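Local structure of thiol-activated cytolysin (Desulfobulbus propionicus, 6NAL) at residues P35-R39 / E386-E390; T44-R50 / A357-Y363; K247-L252 / S285-V289; R419-I425 / G448-V452. The protein probably forms pores in membranes, as cholesterol-dependent cytolysins do, assembling from soluble subunits that insert strands into the bilayer. All blocks are in the same frame, centred on the assembly; numbering follows the deposited sequence.

How the interactions relate
Following the chain from its N terminus, strand 37-41 supplies interaction 1 and the next strand, 44-59, supplies interaction 2. The chain then builds the large sheet domain, where interaction 3 joins residues 247-252 to 285-289 in a loop of about 30 residues. Interaction 2 closes around that loop when residues 357-363 return, and interaction 1 closes around both at residues 386-390. Interaction 4 follows in series, inside the C-terminal beta sandwich. Interactions 1, 2 and 4 touch one another: Tyr45 meets Glu38, Tyr389 and the turn at Gly420, so they tie the elongated connecting sheet to the sandwich. Interaction 3 touches none of them.

Interaction 1: residues P35-R39 / E386-E390; sequences PAEER and EISYE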
loop_
_atom_site.group_PDB
_atom_site.type_symbol
_atom_site.label_atom_id
_atom_site.label_comp_id
_atom_site.label_asym_id
_atom_site.label_seq_id
_atom_site.Cartn_x
_atom_site.Cartn_y
_atom_site.Cartn_z
ATOM N N PRO A 35 10.864 10.490 1.130
ATOM C CA PRO A 35 11.291 9.114 0.857
ATOM C C PRO A 35 10.919 8.194 2.001
ATOM O O PRO A 35 10.881 8.593 3.164
ATOM C CB PRO A 35 12.813 9.229 0.727
ATOM C CG PRO A 35 13.144 10.287 1.811
ATOM C CD PRO A 35 11.970 11.300 1.707
ATOM N N ALA A 36 10.661 6.942 1.651
ATOM C CA ALA A 36 10.407 5.928 2.653
ATOM C C ALA A 36 11.633 5.735 3.528
ATOM O O ALA A 36 12.775 5.826 3.066
ATOM C CB ALA A 36 10.039 4.623 1.977
ATOM N N GLU A 37 11.386 5.441 4.805
ATOM C CA GLU A 37 12.469 5.211 5.747
ATOM C C GLU A 37 12.197 3.968 6.584
ATOM O O GLU A 37 11.064 3.515 6.739
ATOM C CB GLU A 37 12.716 6.402 6.678
ATOM C CG GLU A 37 11.490 7.152 7.052
ATOM C CD GLU A 37 11.799 8.489 7.686
ATOM O OE1 GLU A 37 11.088 8.883 8.650
ATOM O OE2 GLU A 37 12.765 9.127 7.224
ATOM N N GLU A 38 13.269 3.408 7.126
ATOM C CA GLU A 38 13.222 2.080 7.691
ATOM C C GLU A 38 14.049 2.039 8.960
ATOM O O GLU A 38 14.963 2.840 9.167
ATOM C CB GLU A 38 13.742 1.044 6.671
ATOM C CG GLU A 38 15.290 1.174 6.322
ATOM C CD GLU A 38 15.883 -0.110 5.609
ATOM O OE1 GLU A 38 15.144 -0.793 4.882
ATOM O OE2 GLU A 38 17.078 -0.437 5.771
ATOM N N ARG A 39 13.719 1.072 9.795
ATOM C CA ARG A 39 14.575 0.700 10.899
ATOM C C ARG A 39 14.152 -0.671 11.392
ATOM O O ARG A 39 13.095 -1.202 11.031
ATOM C CB ARG A 39 14.500 1.723 12.037
ATOM C CG ARG A 39 13.169 1.757 12.710
ATOM C CD ARG A 39 13.008 2.986 13.617
ATOM N NE ARG A 39 11.626 3.053 14.086
ATOM C CZ ARG A 39 11.181 2.341 15.110
ATOM N NH1 ARG A 39 12.034 1.561 15.769
ATOM N NH2 ARG A 39 9.907 2.433 15.478
ATOM N N GLU A 386 15.697 -10.028 0.481
ATOM C CA GLU A 386 15.734 -9.056 1.560
ATOM C C GLU A 386 15.486 -7.647 1.029
ATOM O O GLU A 386 16.139 -7.202 0.069
ATOM C CB GLU A 386 17.067 -9.127 2.302
ATOM C CG GLU A 386 17.157 -10.301 3.273
ATOM C CD GLU A 386 18.563 -10.520 3.856
ATOM O OE1 GLU A 386 19.410 -9.588 3.769
ATOM O OE2 GLU A 386 18.806 -11.631 4.414
ATOM N N ILE A 387 14.572 -6.933 1.689
ATOM C CA ILE A 387 14.121 -5.629 1.242
ATOM C C ILE A 387 14.834 -4.571 2.049
ATOM O O ILE A 387 15.011 -4.701 3.257
ATOM C CB ILE A 387 12.597 -5.522 1.378
ATOM C CG1 ILE A 387 11.927 -6.050 0.109
ATOM C CG2 ILE A 387 12.138 -4.108 1.520
ATOM C CD1 ILE A 387 12.535 -7.367 -0.373
ATOM N N SER A 388 15.246 -3.516 1.370
ATOM C CA SER A 388 15.918 -2.390 1.990
ATOM C C SER A 388 15.434 -1.102 1.314
ATOM O O SER A 388 15.066 -1.099 0.136
ATOM C CB SER A 388 17.437 -2.615 1.903
ATOM O OG SER A 388 18.088 -1.827 2.858
ATOM N N TYR A 389 15.355 -0.018 2.077
ATOM C CA TYR A 389 15.106 1.306 1.504
ATOM C C TYR A 389 16.332 2.156 1.768
ATOM O O TYR A 389 16.689 2.384 2.921
ATOM C CB TYR A 389 13.870 1.973 2.068
ATOM C CG TYR A 389 12.600 1.259 1.674
ATOM C CD1 TYR A 389 11.881 1.640 0.578
ATOM C CD2 TYR A 389 12.115 0.208 2.435
ATOM C CE1 TYR A 389 10.681 1.003 0.260
ATOM C CE2 TYR A 389 10.936 -0.442 2.125
ATOM C CZ TYR A 389 10.222 -0.037 1.036
ATOM O OH TYR A 389 9.067 -0.713 0.705
ATOM N N GLU A 390 16.973 2.606 0.701
ATOM C CA GLU A 390 18.265 3.272 0.766
ATOM C C GLU A 390 18.086 4.503 -0.108
ATOM O O GLU A 390 18.082 4.392 -1.339
ATOM C CB GLU A 390 19.405 2.381 0.267
ATOM C CG GLU A 390 19.409 0.980 0.892
ATOM C CD GLU A 390 20.708 0.182 0.699
ATOM O OE1 GLU A 390 21.121 -0.448 1.691
ATOM O OE2 GLU A 390 21.301 0.143 -0.416
#
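This is a side-chain contact between two sheets at the surface, where the short strand 37-41 of the long connecting sheet meets the end of strand 378-389 of the C-terminal beta sandwich. The strands do not pair: their segments stay 7.0 Å apart at closest approach and run at 124° to each other, and only 222 Å² is buried. Glu38 bridges the gap. Its chi1 (p) brings the carboxylate to the opposing strand, where OE1 of Glu38 accepts a hydrogen bond from Tyr389 N at 2.9 Å and OE2 of Glu38 a weak one from Ser388 OG at 3.4 Å. The same OE1 is also hydrogen-bonded to Tyr45 OH on the neighbouring strand, so one oxygen serves two sheets. Nearer the start of the segment, Ala36 CB rests against Tyr389 CD1 at 3.8 Å, approaching the ring obliquely. Tyr389 also packs on Tyr45 and Val47, and on Glu51 of the second subunit. A carboxylate accepting from a backbone NH at the end of a strand thus joins two sheets at a domain junction, consistent with the cholesterol-dependent cytolysin fold, whose C-terminal sandwich recognises the membrane in related toxins.

Interaction 2: residues T44-R50 / A357-Y363; sequences TYIVMTR and AEKTERY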
loop_
_atom_site.group_PDB
_atom_site.type_symbol
_atom_site.label_atom_id
_atom_site.label_comp_id
_atom_site.label_asym_id
_atom_site.label_seq_id
_atom_site.Cartn_x
_atom_site.Cartn_y
_atom_site.Cartn_z
ATOM N N THR A 44 12.174 -7.174 14.229
ATOM C CA THR A 44 11.040 -6.507 13.610
ATOM C C THR A 44 11.511 -5.397 12.691
ATOM O O THR A 44 12.439 -4.642 13.011
ATOM C CB THR A 44 10.095 -5.964 14.663
ATOM O OG1 THR A 44 9.673 -7.058 15.476
ATOM C CG2 THR A 44 8.893 -5.348 14.045
ATOM N N TYR A 45 10.875 -5.336 11.529
ATOM C CA TYR A 45 11.237 -4.426 10.456
ATOM C C TYR A 45 10.148 -3.381 10.333
ATOM O O TYR A 45 8.969 -3.731 10.175
ATOM C CB TYR A 45 11.351 -5.158 9.133
ATOM C CG TYR A 45 11.819 -4.314 7.942
ATOM C CD1 TYR A 45 12.962 -3.509 8.015
ATOM C CD2 TYR A 45 11.157 -4.394 6.736
ATOM C CE1 TYR A 45 13.408 -2.810 6.923
ATOM C CE2 TYR A 45 11.586 -3.676 5.640
ATOM C CZ TYR A 45 12.703 -2.879 5.750
ATOM O OH TYR A 45 13.096 -2.170 4.656
ATOM N N ILE A 46 10.533 -2.111 10.398
ATOM C CA ILE A 46 9.559 -1.037 10.539
ATOM C C ILE A 46 9.768 -0.109 9.370
ATOM O O ILE A 46 10.840 0.480 9.235
ATOM C CB ILE A 46 9.694 -0.310 11.882
ATOM C CG1 ILE A 46 9.427 -1.316 13.011
ATOM C CG2 ILE A 46 8.711 0.804 11.932
ATOM C CD1 ILE A 46 9.943 -0.924 14.344
ATOM N N VAL A 47 8.777 -0.002 8.504
ATOM C CA VAL A 47 8.865 0.853 7.330
ATOM C C VAL A 47 7.858 1.991 7.475
ATOM O O VAL A 47 6.663 1.753 7.711
ATOM C CB VAL A 47 8.603 0.065 6.040
ATOM C CG1 VAL A 47 8.644 0.989 4.824
ATOM C CG2 VAL A 47 9.586 -1.067 5.870
HETATM N N MSE A 48 8.335 3.213 7.268
HETATM C CA MSE A 48 7.497 4.381 7.386
HETATM C C MSE A 48 7.474 5.098 6.057
HETATM O O MSE A 48 8.488 5.538 5.549
HETATM C CB MSE A 48 7.966 5.313 8.488
HETATM C CG MSE A 48 7.077 6.579 8.550
HETATM SE SE MSE A 48 6.844 7.393 10.296
HETATM C CE MSE A 48 6.909 9.234 9.700
ATOM N N THR A 49 6.278 5.223 5.499
ATOM C CA THR A 49 6.048 5.881 4.223
ATOM C C THR A 49 5.211 7.146 4.457
ATOM O O THR A 49 4.432 7.224 5.408
ATOM C CB THR A 49 5.373 4.901 3.248
ATOM O OG1 THR A 49 5.314 5.498 1.948
ATOM C CG2 THR A 49 3.974 4.490 3.717
ATOM N N ARG A 50 5.408 8.163 3.619
ATOM C CA ARG A 50 4.770 9.452 3.811
ATOM C C ARG A 50 4.108 9.869 2.522
ATOM O O ARG A 50 4.621 9.641 1.431
ATOM C CB ARG A 50 5.765 10.519 4.272
ATOM C CG ARG A 50 6.167 10.339 5.743
ATOM C CD ARG A 50 7.269 11.294 6.170
ATOM N NE ARG A 50 8.389 11.164 5.258
ATOM C CZ ARG A 50 9.491 11.888 5.297
ATOM N NH1 ARG A 50 9.660 12.832 6.214
ATOM N NH2 ARG A 50 10.426 11.650 4.404
ATOM N N ALA A 357 0.384 12.552 5.567
ATOM C CA ALA A 357 -0.073 11.332 6.236
ATOM C C ALA A 357 1.129 10.405 6.318
ATOM O O ALA A 357 1.793 10.177 5.297
ATOM C CB ALA A 357 -1.212 10.634 5.484
ATOM N N GLU A 358 1.414 9.882 7.517
ATOM C CA GLU A 358 2.509 8.930 7.724
ATOM C C GLU A 358 2.000 7.521 8.005
ATOM O O GLU A 358 1.250 7.306 8.953
ATOM C CB GLU A 358 3.393 9.373 8.881
ATOM C CG GLU A 358 3.797 10.812 8.744
ATOM C CD GLU A 358 4.626 11.298 9.925
ATOM O OE1 GLU A 358 5.628 12.038 9.696
ATOM O OE2 GLU A 358 4.320 10.850 11.061
ATOM N N LYS A 359 2.406 6.564 7.181
ATOM C CA LYS A 359 1.993 5.171 7.330
ATOM C C LYS A 359 3.213 4.375 7.770
ATOM O O LYS A 359 4.257 4.426 7.126
ATOM C CB LYS A 359 1.414 4.589 6.039
ATOM C CG LYS A 359 1.077 3.098 6.190
ATOM C CD LYS A 359 0.628 2.480 4.887
ATOM C CE LYS A 359 0.004 1.098 5.094
ATOM N NZ LYS A 359 -0.141 0.672 6.526
ATOM N N THR A 360 3.089 3.709 8.896
ATOM C CA THR A 360 4.075 2.819 9.467
ATOM C C THR A 360 3.520 1.405 9.351
ATOM O O THR A 360 2.346 1.183 9.655
ATOM C CB THR A 360 4.308 3.188 10.924
ATOM O OG1 THR A 360 4.840 4.521 11.031
ATOM C CG2 THR A 360 5.243 2.178 11.545
ATOM N N GLU A 361 4.335 0.476 8.836
ATOM C CA GLU A 361 4.040 -0.952 8.844
ATOM C C GLU A 361 5.134 -1.677 9.602
ATOM O O GLU A 361 6.319 -1.374 9.438
ATOM C CB GLU A 361 3.951 -1.558 7.432
ATOM C CG GLU A 361 2.726 -1.101 6.651
ATOM C CD GLU A 361 1.521 -2.036 6.818
ATOM O OE1 GLU A 361 0.463 -1.581 7.348
ATOM O OE2 GLU A 361 1.641 -3.215 6.398
ATOM N N ARG A 362 4.735 -2.614 10.441
ATOM C CA ARG A 362 5.650 -3.449 11.196
ATOM C C ARG A 362 5.545 -4.859 10.627
ATOM O O ARG A 362 4.444 -5.397 10.478
ATOM C CB ARG A 362 5.329 -3.412 12.698
ATOM C CG ARG A 362 5.330 -1.997 13.336
ATOM C CD ARG A 362 4.941 -1.985 14.838
ATOM N NE ARG A 362 5.917 -2.724 15.643
ATOM C CZ ARG A 362 6.948 -2.168 16.268
ATOM N NH1 ARG A 362 7.128 -0.851 16.204
ATOM N NH2 ARG A 362 7.799 -2.929 16.962
ATOM N N TYR A 363 6.684 -5.418 10.258
ATOM C CA TYR A 363 6.781 -6.758 9.687
ATOM C C TYR A 363 7.637 -7.568 10.651
ATOM O O TYR A 363 8.808 -7.235 10.891
ATOM C CB TYR A 363 7.394 -6.726 8.294
ATOM C CG TYR A 363 6.690 -5.852 7.313
ATOM C CD1 TYR A 363 5.683 -6.371 6.513
ATOM C CD2 TYR A 363 7.052 -4.512 7.155
ATOM C CE1 TYR A 363 5.034 -5.599 5.582
ATOM C CE2 TYR A 363 6.400 -3.713 6.208
ATOM C CZ TYR A 363 5.379 -4.283 5.429
ATOM O OH TYR A 363 4.707 -3.556 4.484
#
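Ala357 precedes the first bridge; its O receives a CA-H...O contact from Arg50 CA at 3.4 Å. Glu358 CG lies 3.9 Å from Arg50 CG in that bridge, and Glu358 OE1 3.1 Å from CE of selenomethionine Met48. Lys359 makes two backbone hydrogen bonds, Thr49 N to Lys359 O at 2.7 Å and Lys359 N to Thr49 O at 2.8 Å, while its NZ forms a very short salt bridge to Glu361 OE1, 2.5 Å. Thr360 sets CG2 against Ile46 CG2 at 3.8 Å. Glu361 follows, Glu361 N to Val47 O at 2.9 Å and Val47 N to Glu361 O at 3.0 Å. Arg362 lays its guanidinium over Ile46 CD1, NH1 3.4 Å from it, and NH2 salt-bridges Asp41. Tyr363 closes the ladder on Tyr45, again with two backbone bonds; its ring touches Val47 and makes a cation-pi contact with Arg423. Six pairs in antiparallel register fit the long sheet linking the body of a cholesterol-dependent cytolysin to its C-terminal sandwich.

Interaction 3: residues K247-L252 / S285-V289; sequences KFESKL and SQIDV
Residues 247-250 and 287-289 are extended and pair antiparallel, the two short axes approaching to 4.7 Å with 151° between their directions. Phe248 faces Val289 as a non-hydrogen-bonded pair (CA-CA 5.0 Å). Glu249 and Asp288 form the hydrogen-bonded pair (CA-CA 5.3 Å), with Glu249 N to Asp288 O at 3.1 Å and Asp288 N to Glu249 O at 3.0 Å. Beyond Ser250, Lys251 turns to phi/psi -83/-16; Gln286 (-93/5) leads into the second strand.

Ser250 OG (chi1 t) donates to Gln286 O at 3.1 Å and accepts from Leu252 N at 3.0 Å, an ST turn. On the apolar face, Phe248 (chi1 m) puts CD2 3.9 Å from Ile287 CG2, which sits at the ring edge, and 4.2 Å from Val289 CG2; Leu252 CD1 lies 4.0 Å from Ile287 CG1. Helix 254-264 covers this face through Leu257 and Ile261. On the other face, Lys247 NZ reaches Glu249 OE2 at 3.5 Å in a salt bridge and, through one water (NZ to water 2.5 Å, water to Asp288 O 2.9 Å), the opposite strand.

In related cytolysins the helices flanking the central sheet unfold into membrane hairpins, and helix 254-264 probably belongs to such a bundle. The apolar face relies on it for cover, while backbone bonds, Ser250 and the water-linked Lys247 join the strands independently.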
loop_
_atom_site.group_PDB
_atom_site.type_symbol
_atom_site.label_atom_id
_atom_site.label_comp_id
_atom_site.label_asym_id
_atom_site.label_seq_id
_atom_site.Cartn_x
_atom_site.Cartn_y
_atom_site.Cartn_z
ATOM N N LYS A 247 -8.837 14.061 23.463
ATOM C CA LYS A 247 -7.557 14.189 22.791
ATOM C C LYS A 247 -6.659 13.058 23.255
ATOM O O LYS A 247 -6.447 12.885 24.455
ATOM C CB LYS A 247 -6.916 15.542 23.093
ATOM C CG LYS A 247 -5.572 15.708 22.436
ATOM C CD LYS A 247 -5.058 17.149 22.622
ATOM C CE LYS A 247 -3.653 17.153 23.235
ATOM N NZ LYS A 247 -3.675 16.431 24.544
ATOM N N PHE A 248 -6.152 12.274 22.306
ATOM C CA PHE A 248 -5.213 11.193 22.583
ATOM C C PHE A 248 -3.860 11.568 21.986
ATOM O O PHE A 248 -3.762 11.817 20.785
ATOM C CB PHE A 248 -5.675 9.877 21.986
ATOM C CG PHE A 248 -7.040 9.452 22.390
ATOM C CD1 PHE A 248 -8.159 9.915 21.725
ATOM C CD2 PHE A 248 -7.218 8.564 23.435
ATOM C CE1 PHE A 248 -9.425 9.511 22.119
ATOM C CE2 PHE A 248 -8.468 8.142 23.804
ATOM C CZ PHE A 248 -9.572 8.627 23.154
ATOM N N GLU A 249 -2.838 11.607 22.818
ATOM C CA GLU A 249 -1.497 12.031 22.456
ATOM C C GLU A 249 -0.542 10.908 22.860
ATOM O O GLU A 249 -0.672 10.327 23.951
ATOM C CB GLU A 249 -1.128 13.336 23.161
ATOM C CG GLU A 249 -0.134 14.198 22.392
ATOM C CD GLU A 249 0.134 15.571 23.042
ATOM O OE1 GLU A 249 1.146 15.703 23.777
ATOM O OE2 GLU A 249 -0.654 16.522 22.801
ATOM N N SER A 250 0.401 10.581 21.975
ATOM C CA SER A 250 1.257 9.422 22.190
ATOM C C SER A 250 2.568 9.612 21.459
ATOM O O SER A 250 2.625 10.317 20.455
ATOM C CB SER A 250 0.580 8.153 21.686
ATOM O OG SER A 250 1.354 7.024 21.990
ATOM N N LYS A 251 3.623 8.961 21.944
ATOM C CA LYS A 251 4.837 8.863 21.138
ATOM C C LYS A 251 4.762 7.721 20.132
ATOM O O LYS A 251 5.596 7.668 19.221
ATOM C CB LYS A 251 6.057 8.747 22.057
ATOM C CG LYS A 251 6.425 10.101 22.672
ATOM C CD LYS A 251 7.664 10.021 23.503
ATOM C CE LYS A 251 8.679 11.152 23.130
ATOM N NZ LYS A 251 9.039 12.038 24.290
ATOM N N LEU A 252 3.819 6.788 20.304
ATOM C CA LEU A 252 3.496 5.821 19.261
ATOM C C LEU A 252 3.357 6.473 17.894
ATOM O O LEU A 252 3.148 7.687 17.796
ATOM C CB LEU A 252 2.180 5.096 19.524
ATOM C CG LEU A 252 1.952 4.321 20.818
ATOM C CD1 LEU A 252 0.489 3.848 20.993
ATOM C CD2 LEU A 252 2.927 3.146 20.859
ATOM N N SER A 285 -0.741 2.147 27.734
ATOM C CA SER A 285 -0.035 2.869 28.784
ATOM C C SER A 285 0.711 4.064 28.232
ATOM O O SER A 285 1.081 4.960 28.988
ATOM C CB SER A 285 0.948 1.930 29.476
ATOM O OG SER A 285 1.888 1.423 28.536
ATOM N N GLN A 286 0.962 4.081 26.934
ATOM C CA GLN A 286 1.703 5.150 26.294
ATOM C C GLN A 286 0.798 6.236 25.761
ATOM O O GLN A 286 1.280 7.132 25.073
ATOM C CB GLN A 286 2.537 4.581 25.143
ATOM C CG GLN A 286 3.810 3.866 25.589
ATOM C CD GLN A 286 4.422 3.046 24.483
ATOM O OE1 GLN A 286 4.255 1.838 24.472
ATOM N NE2 GLN A 286 5.138 3.690 23.550
ATOM N N ILE A 287 -0.502 6.154 26.015
ATOM C CA ILE A 287 -1.477 7.105 25.479
ATOM C C ILE A 287 -2.015 7.970 26.613
ATOM O O ILE A 287 -2.652 7.470 27.547
ATOM C CB ILE A 287 -2.603 6.371 24.733
ATOM C CG1 ILE A 287 -1.973 5.491 23.640
ATOM C CG2 ILE A 287 -3.574 7.346 24.119
ATOM C CD1 ILE A 287 -2.961 4.657 22.836
ATOM N N ASP A 288 -1.767 9.272 26.507
ATOM C CA ASP A 288 -2.286 10.272 27.436
ATOM C C ASP A 288 -3.633 10.818 26.954
ATOM O O ASP A 288 -3.743 11.294 25.818
ATOM C CB ASP A 288 -1.314 11.447 27.576
ATOM C CG ASP A 288 -0.016 11.086 28.299
ATOM O OD1 ASP A 288 0.029 10.068 29.038
ATOM O OD2 ASP A 288 0.972 11.844 28.125
ATOM N N VAL A 289 -4.635 10.809 27.833
ATOM C CA VAL A 289 -5.990 11.238 27.492
ATOM C C VAL A 289 -6.276 12.597 28.125
ATOM O O VAL A 289 -5.931 12.844 29.283
ATOM C CB VAL A 289 -7.038 10.205 27.949
ATOM C CG1 VAL A 289 -8.407 10.585 27.403
ATOM C CG2 VAL A 289 -6.632 8.805 27.541
HETATM O O HOH W 1 -3.672 14.214 25.778
#

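Interaction 4: residues R419-I425 / G448-V452; sequences RGNARNI and GRALV
Gly448 and Arg449 both stand opposite Ile425, a G1 beta bulge at the open end of the hairpin formed by strands 422-432 and 440-449 of the C-terminal beta sandwich. Gly448 has the positive phi of that motif (phi/psi 70/28), and the chain turns a corner there. Arg449 (-86/162) is the residue properly paired with Ile425, an antiparallel hydrogen-bonded pair with CA-CA 4.9 Å: Ile425 N to Arg449 O at 2.8 Å, Arg449 N to Ile425 O at 2.9 Å. Asn424 is also twisted to positive phi (63/50), with chi1 t bringing OD1 to 3.2 Å from Gly448 CA. Upstream, a type I turn spans Arg419 to Ala422, closed by Ala422 N to Arg419 O at 3.0 Å; Arg423 NH1 also donates to Gly420 O at 2.8 Å. Past the bulge, residues 450-452 run on without pairing to 419-425, and Leu451 (chi1 t, chi2 p) points back at the turn. Ile425 CD1 lies 4.4 Å from Leu451 CB, while Leu451 CD2 reaches 3.3 Å from Arg419 O.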
loop_
_atom_site.group_PDB
_atom_site.type_symbol
_atom_site.label_atom_id
_atom_site.label_comp_id
_atom_site.label_asym_id
_atom_site.label_seq_id
_atom_site.Cartn_x
_atom_site.Cartn_y
_atom_site.Cartn_z
ATOM N N ARG A 419 14.813 -11.744 9.676
ATOM C CA ARG A 419 14.205 -10.497 10.078
ATOM C C ARG A 419 13.038 -10.173 9.170
ATOM O O ARG A 419 12.837 -10.782 8.137
ATOM C CB ARG A 419 15.237 -9.391 10.072
ATOM C CG ARG A 419 16.400 -9.745 10.973
ATOM C CD ARG A 419 17.243 -8.543 11.332
ATOM N NE ARG A 419 17.935 -8.035 10.154
ATOM C CZ ARG A 419 18.561 -6.862 10.122
ATOM N NH1 ARG A 419 18.570 -6.107 11.215
ATOM N NH2 ARG A 419 19.170 -6.453 9.014
ATOM N N GLY A 420 12.242 -9.201 9.597
ATOM C CA GLY A 420 10.998 -8.846 8.937
ATOM C C GLY A 420 11.159 -8.270 7.542
ATOM O O GLY A 420 10.162 -8.149 6.821
ATOM N N ASN A 421 12.372 -7.913 7.141
ATOM C CA ASN A 421 12.600 -7.517 5.763
ATOM C C ASN A 421 12.758 -8.693 4.791
ATOM O O ASN A 421 12.928 -8.462 3.594
ATOM C CB ASN A 421 13.817 -6.593 5.709
ATOM C CG ASN A 421 15.087 -7.271 6.149
ATOM O OD1 ASN A 421 15.087 -8.148 7.020
ATOM N ND2 ASN A 421 16.196 -6.851 5.556
ATOM N N ALA A 422 12.639 -9.937 5.220
ATOM C CA ALA A 422 12.778 -11.048 4.289
ATOM C C ALA A 422 11.436 -11.452 3.698
ATOM O O ALA A 422 10.467 -11.617 4.433
ATOM C CB ALA A 422 13.421 -12.231 5.003
ATOM N N ARG A 423 11.389 -11.609 2.372
ATOM C CA ARG A 423 10.196 -12.020 1.646
ATOM C C ARG A 423 10.514 -13.200 0.741
ATOM O O ARG A 423 11.686 -13.531 0.486
ATOM C CB ARG A 423 9.645 -10.933 0.718
ATOM C CG ARG A 423 9.681 -9.539 1.225
ATOM C CD ARG A 423 8.354 -9.180 1.919
ATOM N NE ARG A 423 8.284 -7.730 2.113
ATOM C CZ ARG A 423 8.601 -7.118 3.241
ATOM N NH1 ARG A 423 8.958 -7.858 4.277
ATOM N NH2 ARG A 423 8.544 -5.784 3.332
ATOM N N ASN A 424 9.452 -13.786 0.169
ATOM C CA ASN A 424 9.589 -14.639 -1.029
ATOM C C ASN A 424 10.440 -15.881 -0.769
ATOM O O ASN A 424 11.359 -16.222 -1.519
ATOM C CB ASN A 424 10.152 -13.797 -2.172
ATOM C CG ASN A 424 9.858 -14.376 -3.519
ATOM O OD1 ASN A 424 9.212 -15.414 -3.626
ATOM N ND2 ASN A 424 10.357 -13.723 -4.571
ATOM N N ILE A 425 10.090 -16.581 0.308
ATOM C CA ILE A 425 10.878 -17.696 0.791
ATOM C C ILE A 425 10.675 -18.878 -0.124
ATOM O O ILE A 425 9.542 -19.226 -0.468
ATOM C CB ILE A 425 10.473 -18.068 2.218
ATOM C CG1 ILE A 425 11.076 -17.141 3.259
ATOM C CG2 ILE A 425 10.959 -19.412 2.535
ATOM C CD1 ILE A 425 10.565 -15.759 3.192
ATOM N N GLY A 448 7.961 -18.954 -3.203
ATOM C CA GLY A 448 7.126 -17.776 -3.056
ATOM C C GLY A 448 6.317 -17.738 -1.792
ATOM O O GLY A 448 5.255 -17.124 -1.759
ATOM N N ARG A 449 6.796 -18.362 -0.736
ATOM C CA ARG A 449 6.065 -18.347 0.516
ATOM C C ARG A 449 6.407 -17.105 1.330
ATOM O O ARG A 449 7.416 -16.422 1.113
ATOM C CB ARG A 449 6.352 -19.614 1.330
ATOM C CG ARG A 449 5.951 -20.935 0.645
ATOM C CD ARG A 449 4.524 -20.919 0.170
ATOM N NE ARG A 449 3.811 -22.202 0.221
ATOM C CZ ARG A 449 3.768 -23.073 -0.792
ATOM N NH1 ARG A 449 4.438 -22.832 -1.924
ATOM N NH2 ARG A 449 3.067 -24.198 -0.686
ATOM N N ALA A 450 5.535 -16.820 2.280
ATOM C CA ALA A 450 5.595 -15.656 3.143
ATOM C C ALA A 450 6.387 -15.960 4.397
ATOM O O ALA A 450 6.495 -17.109 4.832
ATOM C CB ALA A 450 4.193 -15.259 3.559
ATOM N N LEU A 451 6.933 -14.919 4.981
ATOM C CA LEU A 451 7.588 -15.027 6.270
ATOM C C LEU A 451 6.506 -15.102 7.338
ATOM O O LEU A 451 5.739 -14.155 7.523
ATOM C CB LEU A 451 8.499 -13.829 6.509
ATOM C CG LEU A 451 9.318 -13.878 7.786
ATOM C CD1 LEU A 451 10.259 -15.052 7.796
ATOM C CD2 LEU A 451 10.073 -12.566 7.914
ATOM N N VAL A 452 6.440 -16.228 8.027
ATOM C CA VAL A 452 5.518 -16.439 9.137
ATOM C C VAL A 452 6.377 -16.648 10.377
ATOM O O VAL A 452 7.607 -16.799 10.273
ATOM C CB VAL A 452 4.603 -17.632 8.847
ATOM C CG1 VAL A 452 3.850 -17.420 7.502
ATOM C CG2 VAL A 452 5.411 -18.911 8.808
#